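Local coordinates for protein transaminase (PDB 5G2P) that probably transfers amino groups between amines and carbonyl compounds with S selectivity, using pyridoxal-5'-phosphate as its cofactor, at residues E109-K114 with A309-K314; Q240-T245 with G434-N439; G263-S268 with Q290-T295. One frame throughout, in Å; residues are numbered along the deposited sequence.

Contact 1. Residues E109-K114 with A309-K314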
loop_
_atom_site.group_PDB
_atom_site.type_symbol
_atom_site.label_atom_id
_atom_site.label_comp_id
_atom_site.label_asym_id
_atom_site.label_seq_id
_atom_site.Cartn_x
_atom_site.Cartn_y
_atom_site.Cartn_z
ATOM N N GLU B 109 -25.269 16.161 26.372
ATOM C CA GLU B 109 -24.740 16.572 25.050
ATOM C C GLU B 109 -25.668 16.132 23.915
ATOM O O GLU B 109 -26.257 15.049 23.967
ATOM C CB GLU B 109 -23.284 16.084 24.833
ATOM C CG GLU B 109 -22.286 16.660 25.856
ATOM C CD GLU B 109 -20.855 16.079 25.776
ATOM O OE1 GLU B 109 -20.557 15.264 24.878
ATOM O OE2 GLU B 109 -20.008 16.453 26.624
ATOM N N ASP B 110 -25.775 16.965 22.884
ATOM C CA ASP B 110 -26.718 16.718 21.781
ATOM C C ASP B 110 -26.205 15.857 20.634
ATOM O O ASP B 110 -27.004 15.347 19.856
ATOM C CB ASP B 110 -27.231 18.037 21.196
ATOM C CG ASP B 110 -28.213 18.734 22.102
ATOM O OD1 ASP B 110 -28.823 18.068 22.978
ATOM O OD2 ASP B 110 -28.385 19.968 21.931
ATOM N N TRP B 111 -24.887 15.711 20.521
ATOM C CA TRP B 111 -24.257 15.064 19.366
ATOM C C TRP B 111 -24.331 13.507 19.288
ATOM O O TRP B 111 -24.349 12.990 18.183
ATOM C CB TRP B 111 -22.793 15.524 19.218
ATOM C CG TRP B 111 -21.905 14.887 20.239
ATOM C CD1 TRP B 111 -21.663 15.354 21.493
ATOM C CD2 TRP B 111 -21.189 13.634 20.133
ATOM N NE1 TRP B 111 -20.828 14.503 22.161
ATOM C CE2 TRP B 111 -20.526 13.435 21.359
ATOM C CE3 TRP B 111 -21.030 12.680 19.114
ATOM C CZ2 TRP B 111 -19.728 12.317 21.609
ATOM C CZ3 TRP B 111 -20.236 11.563 19.356
ATOM C CH2 TRP B 111 -19.595 11.387 20.600
ATOM N N PRO B 112 -24.363 12.772 20.436
ATOM C CA PRO B 112 -24.239 11.309 20.352
ATOM C C PRO B 112 -25.484 10.624 19.776
ATOM O O PRO B 112 -26.615 10.941 20.177
ATOM C CB PRO B 112 -24.053 10.872 21.820
ATOM C CG PRO B 112 -23.790 12.105 22.602
ATOM C CD PRO B 112 -24.465 13.215 21.838
ATOM N N GLY B 113 -25.272 9.667 18.880
ATOM C CA GLY B 113 -26.395 8.942 18.273
ATOM C C GLY B 113 -26.484 7.504 18.742
ATOM O O GLY B 113 -27.414 7.131 19.471
ATOM N N LYS B 114 -25.519 6.687 18.327
ATOM C CA LYS B 114 -25.564 5.244 18.599
ATOM C C LYS B 114 -24.230 4.690 19.079
ATOM O O LYS B 114 -23.200 5.340 18.990
ATOM C CB LYS B 114 -26.012 4.481 17.343
ATOM C CG LYS B 114 -27.490 4.661 16.977
ATOM C CD LYS B 114 -27.849 3.690 15.872
ATOM C CE LYS B 114 -29.347 3.482 15.793
ATOM N NZ LYS B 114 -29.628 2.338 14.893
ATOM N N ALA B 309 -16.028 -0.207 22.685
ATOM C CA ALA B 309 -17.196 0.391 22.030
ATOM C C ALA B 309 -16.793 1.587 21.183
ATOM O O ALA B 309 -15.740 2.207 21.394
ATOM C CB ALA B 309 -18.271 0.817 23.065
ATOM N N VAL B 310 -17.677 1.924 20.251
ATOM C CA VAL B 310 -17.614 3.182 19.541
ATOM C C VAL B 310 -18.953 3.913 19.719
ATOM O O VAL B 310 -20.019 3.280 19.701
ATOM C CB VAL B 310 -17.224 2.951 18.055
ATOM C CG1 VAL B 310 -18.309 2.144 17.353
ATOM C CG2 VAL B 310 -17.074 4.274 17.324
ATOM N N VAL B 311 -18.887 5.226 19.942
ATOM C CA VAL B 311 -20.049 6.100 19.894
ATOM C C VAL B 311 -19.941 7.004 18.676
ATOM O O VAL B 311 -18.925 7.657 18.480
ATOM C CB VAL B 311 -20.233 6.924 21.194
ATOM C CG1 VAL B 311 -21.325 7.979 21.009
ATOM C CG2 VAL B 311 -20.622 5.979 22.309
ATOM N N VAL B 312 -21.001 7.032 17.860
ATOM C CA VAL B 312 -21.008 7.879 16.668
ATOM C C VAL B 312 -22.064 8.982 16.803
ATOM O O VAL B 312 -23.088 8.799 17.474
ATOM C CB VAL B 312 -21.199 7.080 15.352
ATOM C CG1 VAL B 312 -20.064 6.042 15.165
ATOM C CG2 VAL B 312 -22.559 6.388 15.316
ATOM N N SER B 313 -21.808 10.125 16.168
ATOM C CA SER B 313 -22.750 11.243 16.215
ATOM C C SER B 313 -24.098 10.840 15.621
ATOM O O SER B 313 -24.188 9.881 14.868
ATOM C CB SER B 313 -22.210 12.426 15.408
ATOM O OG SER B 313 -22.021 12.051 14.051
ATOM N N LYS B 314 -25.136 11.612 15.935
ATOM C CA LYS B 314 -26.445 11.445 15.275
ATOM C C LYS B 314 -26.376 11.411 13.758
ATOM O O LYS B 314 -27.030 10.591 13.151
ATOM C CB LYS B 314 -27.412 12.533 15.719
ATOM C CG LYS B 314 -27.981 12.256 17.089
ATOM C CD LYS B 314 -28.686 13.470 17.660
ATOM C CE LYS B 314 -29.265 13.102 19.004
ATOM N NZ LYS B 314 -29.739 14.339 19.675
#
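The indole of Trp-111 carries Pro-112 CG over one face, 3.7 Å above the plane and toward the rim, while Ser-313 CB and the carboxylate of Glu-109 sit at its edge. Ser-313 CB lies 3.9 Å from Trp-111 CE3. Trp-111 NE1 donates to Glu-109 OE1 on the anti side of the carboxylate, a bond near the ring plane that helps hold the rotation of the indole. With CG between backbone N and carbonyl carbon (chi1 75°), the ring reaches back so that CH2 meets Val-311 CG1 at 3.8 Å, the two side chains crossing at about a right angle. Here strand 112-118 starts along the antiparallel strand 308-313 of the large mixed sheet with a classic beta bulge: Gly-113 N bonds to Val-312 O at 2.7 Å, Lys-114 N reaches the same oxygen weakly, and Val-312 N returns a bond to Lys-114 O. Replacing the indole by an alanine removes the NE1 donor and the ring edge; Glu-109 OE1 would probably be left to Tyr-284, with a gap opened beside Val-311 CG1 and Ser-313 CB. Lys-314, its chain extended beyond CG, runs past Pro-112 O and sets NZ 2.9 Å from Asp-110 O, while its backbone N bonds to Trp-111 O.

Contact 2. Residues Q240-T245 with G434-N439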
loop_
_atom_site.group_PDB
_atom_site.type_symbol
_atom_site.label_atom_id
_atom_site.label_comp_id
_atom_site.label_asym_id
_atom_site.label_seq_id
_atom_site.Cartn_x
_atom_site.Cartn_y
_atom_site.Cartn_z
ATOM N N GLN B 240 -1.956 11.947 25.412
ATOM C CA GLN B 240 -1.293 10.733 24.904
ATOM C C GLN B 240 -1.012 9.757 26.057
ATOM O O GLN B 240 -0.375 10.124 27.065
ATOM C CB GLN B 240 -0.034 11.111 24.156
ATOM C CG GLN B 240 -0.296 11.675 22.772
ATOM C CD GLN B 240 0.977 12.017 22.039
ATOM O OE1 GLN B 240 1.924 12.517 22.646
ATOM N NE2 GLN B 240 1.014 11.774 20.727
ATOM N N GLY B 241 -1.520 8.531 25.921
ATOM C CA GLY B 241 -1.507 7.572 27.036
ATOM C C GLY B 241 -0.164 6.848 27.188
ATOM O O GLY B 241 0.664 7.203 28.070
ATOM N N VAL B 242 0.052 5.835 26.337
ATOM C CA VAL B 242 1.331 5.131 26.302
ATOM C C VAL B 242 2.463 6.131 26.038
ATOM O O VAL B 242 3.532 6.065 26.682
ATOM C CB VAL B 242 1.340 4.009 25.252
ATOM C CG1 VAL B 242 2.737 3.374 25.183
ATOM C CG2 VAL B 242 0.262 2.949 25.584
ATOM N N GLY B 243 2.216 7.061 25.119
ATOM C CA GLY B 243 3.226 8.052 24.703
ATOM C C GLY B 243 3.487 9.128 25.762
ATOM O O GLY B 243 4.447 9.882 25.642
ATOM N N SER B 244 2.602 9.227 26.755
ATOM C CA SER B 244 2.851 9.947 28.007
ATOM C C SER B 244 3.098 11.462 27.851
ATOM O O SER B 244 4.161 11.976 28.212
ATOM C CB SER B 244 3.998 9.260 28.776
ATOM O OG SER B 244 3.729 7.869 28.928
ATOM N N THR B 245 2.108 12.165 27.312
ATOM C CA THR B 245 2.161 13.624 27.285
ATOM C C THR B 245 0.816 14.217 27.705
ATOM O O THR B 245 -0.219 13.520 27.756
ATOM C CB THR B 245 2.494 14.171 25.881
ATOM O OG1 THR B 245 1.407 13.893 24.969
ATOM C CG2 THR B 245 3.807 13.602 25.339
ATOM N N GLY B 434 5.865 3.838 37.822
ATOM C CA GLY B 434 6.851 3.867 36.741
ATOM C C GLY B 434 6.284 4.521 35.507
ATOM O O GLY B 434 5.588 5.530 35.608
ATOM N N GLY B 435 6.601 3.953 34.342
ATOM C CA GLY B 435 6.089 4.479 33.083
ATOM C C GLY B 435 6.498 3.593 31.923
ATOM O O GLY B 435 7.394 2.754 32.060
ATOM N N ALA B 436 5.817 3.769 30.793
ATOM C CA ALA B 436 6.156 3.074 29.542
ATOM C C ALA B 436 7.319 3.759 28.796
ATOM O O ALA B 436 8.124 3.084 28.143
ATOM C CB ALA B 436 4.931 3.018 28.639
ATOM N N MET B 437 7.366 5.092 28.843
ATOM C CA MET B 437 8.408 5.883 28.167
ATOM C C MET B 437 9.628 6.014 29.093
ATOM O O MET B 437 9.458 5.931 30.302
ATOM C CB MET B 437 7.868 7.280 27.799
ATOM C CG MET B 437 6.699 7.288 26.797
ATOM S SD MET B 437 7.191 6.580 25.200
ATOM C CE MET B 437 6.564 4.907 25.329
ATOM N N PRO B 438 10.850 6.169 28.530
ATOM C CA PRO B 438 12.073 6.135 29.357
ATOM C C PRO B 438 12.292 7.306 30.318
ATOM O O PRO B 438 12.857 7.098 31.398
ATOM C CB PRO B 438 13.215 6.051 28.312
ATOM C CG PRO B 438 12.612 6.606 27.045
ATOM C CD PRO B 438 11.185 6.108 27.084
ATOM N N ASN B 439 11.856 8.511 29.938
ATOM C CA ASN B 439 12.023 9.711 30.758
ATOM C C ASN B 439 10.748 10.222 31.416
ATOM O O ASN B 439 10.736 11.318 31.982
ATOM C CB ASN B 439 12.627 10.839 29.903
ATOM C CG ASN B 439 13.885 10.400 29.166
ATOM O OD1 ASN B 439 14.860 9.915 29.779
ATOM N ND2 ASN B 439 13.872 10.543 27.846
HETATM O O HOH W 1 5.428 6.491 30.442
#
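Val-242 and Met-437 meet where two loops of the class-III aminotransferase fold come together near the cofactor, the Val-242 side chain lying about 5 Å from the bound pyridoxal-5'-phosphate. The first loop makes a type I beta turn from Gly-241 to Ser-244, and Met-437 lies against the carbonyls of Val-242 and Gly-243: CG comes within 3.4 Å of Val-242 O and also touches Gly-243 O, while CE curls back to 3.5 Å from Val-242 O. The bend at chi2 (-62°) and chi3 (99°) brings that methyl round to Val-242 CG1 as well, at 4.1 Å. With chi1 at 176°, CG1 points opposite the valine's backbone N and meets both Met-437 CE and Ala-436 CB. No direct hydrogen bond joins the loops. Farther out, Arg-442 bonds to the carbonyls of Gln-240 and Gly-241, and Arg-406 to those of Gly-243 and Ser-244, so that two arginines hold four carbonyls of residues 240-244. Thr-419 takes the carbonyl of Met-437 with its hydroxyl. A water links the segments: it donates to Ser-244 OG at 2.7 Å and accepts from Met-437 N at 2.9 Å.

Contact 3. Residues G263-S268 with Q290-T295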
loop_
_atom_site.group_PDB
_atom_site.type_symbol
_atom_site.label_atom_id
_atom_site.label_comp_id
_atom_site.label_asym_id
_atom_site.label_seq_id
_atom_site.Cartn_x
_atom_site.Cartn_y
_atom_site.Cartn_z
ATOM N N GLY B 263 -14.023 20.120 6.844
ATOM C CA GLY B 263 -15.001 19.075 6.510
ATOM C C GLY B 263 -14.450 17.684 6.830
ATOM O O GLY B 263 -14.812 16.710 6.187
ATOM N N VAL B 264 -13.596 17.596 7.847
ATOM C CA VAL B 264 -12.944 16.332 8.246
ATOM C C VAL B 264 -13.488 15.889 9.622
ATOM O O VAL B 264 -13.766 16.733 10.469
ATOM C CB VAL B 264 -11.410 16.557 8.229
ATOM C CG1 VAL B 264 -10.632 15.443 8.892
ATOM C CG2 VAL B 264 -10.940 16.736 6.775
ATOM N N LEU B 265 -13.684 14.589 9.843
ATOM C CA LEU B 265 -14.162 14.124 11.155
ATOM C C LEU B 265 -13.093 14.187 12.237
ATOM O O LEU B 265 -11.899 14.151 11.933
ATOM C CB LEU B 265 -14.698 12.688 11.081
ATOM C CG LEU B 265 -15.825 12.409 10.086
ATOM C CD1 LEU B 265 -16.246 10.942 10.152
ATOM C CD2 LEU B 265 -17.009 13.306 10.401
ATOM N N TRP B 266 -13.538 14.300 13.492
ATOM C CA TRP B 266 -12.645 14.104 14.627
ATOM C C TRP B 266 -13.063 12.913 15.471
ATOM O O TRP B 266 -14.196 12.856 16.005
ATOM C CB TRP B 266 -12.542 15.360 15.493
ATOM C CG TRP B 266 -11.711 15.159 16.749
ATOM C CD1 TRP B 266 -10.534 14.435 16.881
ATOM C CD2 TRP B 266 -11.992 15.708 18.037
ATOM N NE1 TRP B 266 -10.096 14.482 18.185
ATOM C CE2 TRP B 266 -10.964 15.261 18.917
ATOM C CE3 TRP B 266 -13.007 16.536 18.535
ATOM C CZ2 TRP B 266 -10.937 15.606 20.281
ATOM C CZ3 TRP B 266 -12.989 16.876 19.889
ATOM C CH2 TRP B 266 -11.952 16.411 20.747
ATOM N N ILE B 267 -12.124 11.971 15.591
ATOM C CA ILE B 267 -12.295 10.784 16.439
ATOM C C ILE B 267 -11.490 11.032 17.688
ATOM O O ILE B 267 -10.268 11.161 17.610
ATOM C CB ILE B 267 -11.736 9.514 15.774
ATOM C CG1 ILE B 267 -12.476 9.205 14.463
ATOM C CG2 ILE B 267 -11.818 8.317 16.744
ATOM C CD1 ILE B 267 -11.654 8.316 13.534
ATOM N N SER B 268 -12.164 11.103 18.841
ATOM C CA SER B 268 -11.434 11.177 20.094
ATOM C C SER B 268 -11.250 9.740 20.554
ATOM O O SER B 268 -12.217 9.082 20.889
ATOM C CB SER B 268 -12.205 11.943 21.178
ATOM O OG SER B 268 -11.353 12.138 22.308
ATOM N N GLN B 290 -16.871 18.828 21.199
ATOM C CA GLN B 290 -17.544 17.543 21.069
ATOM C C GLN B 290 -17.000 16.842 19.813
ATOM O O GLN B 290 -16.897 17.473 18.763
ATOM C CB GLN B 290 -19.067 17.762 20.991
ATOM C CG GLN B 290 -19.670 18.489 22.203
ATOM C CD GLN B 290 -21.194 18.678 22.117
ATOM O OE1 GLN B 290 -21.864 18.937 23.127
ATOM N NE2 GLN B 290 -21.746 18.536 20.916
ATOM N N PRO B 291 -16.628 15.544 19.916
ATOM C CA PRO B 291 -16.085 14.863 18.732
ATOM C C PRO B 291 -17.210 14.295 17.855
ATOM O O PRO B 291 -18.366 14.384 18.228
ATOM C CB PRO B 291 -15.252 13.738 19.348
ATOM C CG PRO B 291 -16.031 13.357 20.555
ATOM C CD PRO B 291 -16.558 14.678 21.111
ATOM N N ASP B 292 -16.864 13.741 16.695
ATOM C CA ASP B 292 -17.804 13.023 15.834
ATOM C C ASP B 292 -17.953 11.565 16.239
ATOM O O ASP B 292 -19.011 10.972 16.073
ATOM C CB ASP B 292 -17.302 13.129 14.399
ATOM C CG ASP B 292 -17.238 14.579 13.945
ATOM O OD1 ASP B 292 -18.313 15.199 13.788
ATOM O OD2 ASP B 292 -16.131 15.117 13.831
ATOM N N ILE B 293 -16.872 11.013 16.779
ATOM C CA ILE B 293 -16.782 9.583 17.112
ATOM C C ILE B 293 -15.880 9.462 18.341
ATOM O O ILE B 293 -14.878 10.169 18.434
ATOM C CB ILE B 293 -16.165 8.739 15.957
ATOM C CG1 ILE B 293 -17.003 8.829 14.673
ATOM C CG2 ILE B 293 -16.058 7.265 16.361
ATOM C CD1 ILE B 293 -16.316 8.231 13.444
ATOM N N ILE B 294 -16.246 8.569 19.269
ATOM C CA ILE B 294 -15.400 8.225 20.409
ATOM C C ILE B 294 -15.108 6.726 20.355
ATOM O O ILE B 294 -16.013 5.956 20.091
ATOM C CB ILE B 294 -16.167 8.471 21.743
ATOM C CG1 ILE B 294 -16.589 9.935 21.884
ATOM C CG2 ILE B 294 -15.348 8.016 22.950
ATOM C CD1 ILE B 294 -17.561 10.143 23.066
ATOM N N THR B 295 -13.865 6.317 20.628
ATOM C CA THR B 295 -13.555 4.908 20.834
ATOM C C THR B 295 -13.354 4.645 22.316
ATOM O O THR B 295 -12.770 5.474 23.033
ATOM C CB THR B 295 -12.306 4.488 20.040
ATOM O OG1 THR B 295 -11.211 5.357 20.384
ATOM C CG2 THR B 295 -12.593 4.578 18.542
#
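Two neighbouring parallel strands of the large mixed sheet, 265-269 and 293-296, begin side by side here, in the PLP-dependent aminotransferase fold. Before the bridges start, Asp-292 takes the place of a strand partner: its OD2 receives Trp-266 N at 2.7 Å through the anti lone pair, with an almost straight N-H...O angle of 172°. Asp-292 CG stands beside its backbone N and anti to the carbonyl carbon (chi1 -61°), which turns the carboxylate toward the opposing chain. Arg-256 forms a salt bridge with the same OD2, so this buried oxygen is gripped twice and would probably stay ionised. In return Trp-266 O accepts from Asp-292 N at 2.9 Å and, weakly, from Ile-293 N. Farther along, Ser-268 N bonds to Ile-293 O at 2.9 Å and Thr-295 N to Ser-268 O. The Trp-266 indole carries Pro-291 CB over one face, a CH-pi contact 4.0 Å from the centre of the six-membered ring, with Ser-268 CB over the rim of that face. Ile-267 and Ile-293 lie side by side, CG1 of the first 4.0 Å from CB of the second. Helix 121-136 packs on the side of Leu-265, Ile-293 and Thr-295, helix 251-262 packs against the Trp-266 indole, whose NE1 bonds to Thr-236, and strand 231-236 continues the sheet beyond Ile-267.

In the fold
From the N terminus, 109-114 comes first and waits until 309-314 to close contact 1, a loop of nearly two hundred residues that brings strand 112-118 to one outer edge of the large sheet as it stands within this chain. Inside that span 240-245 opens contact 2, whose partner 434-439 arrives only after contact 1 has closed, so the two cross. Contact 3 closes a short loop, 263-268 with 290-295, nested within both. Contacts 1 and 3 touch, their centres about 10 Å apart: strand 293-296 lies between 265-269 and 308-313, so the three strands are consecutive in the sheet. Contact 2, its centre about 24 Å from that of contact 3, ties loops following strands 231-236 and 431-432.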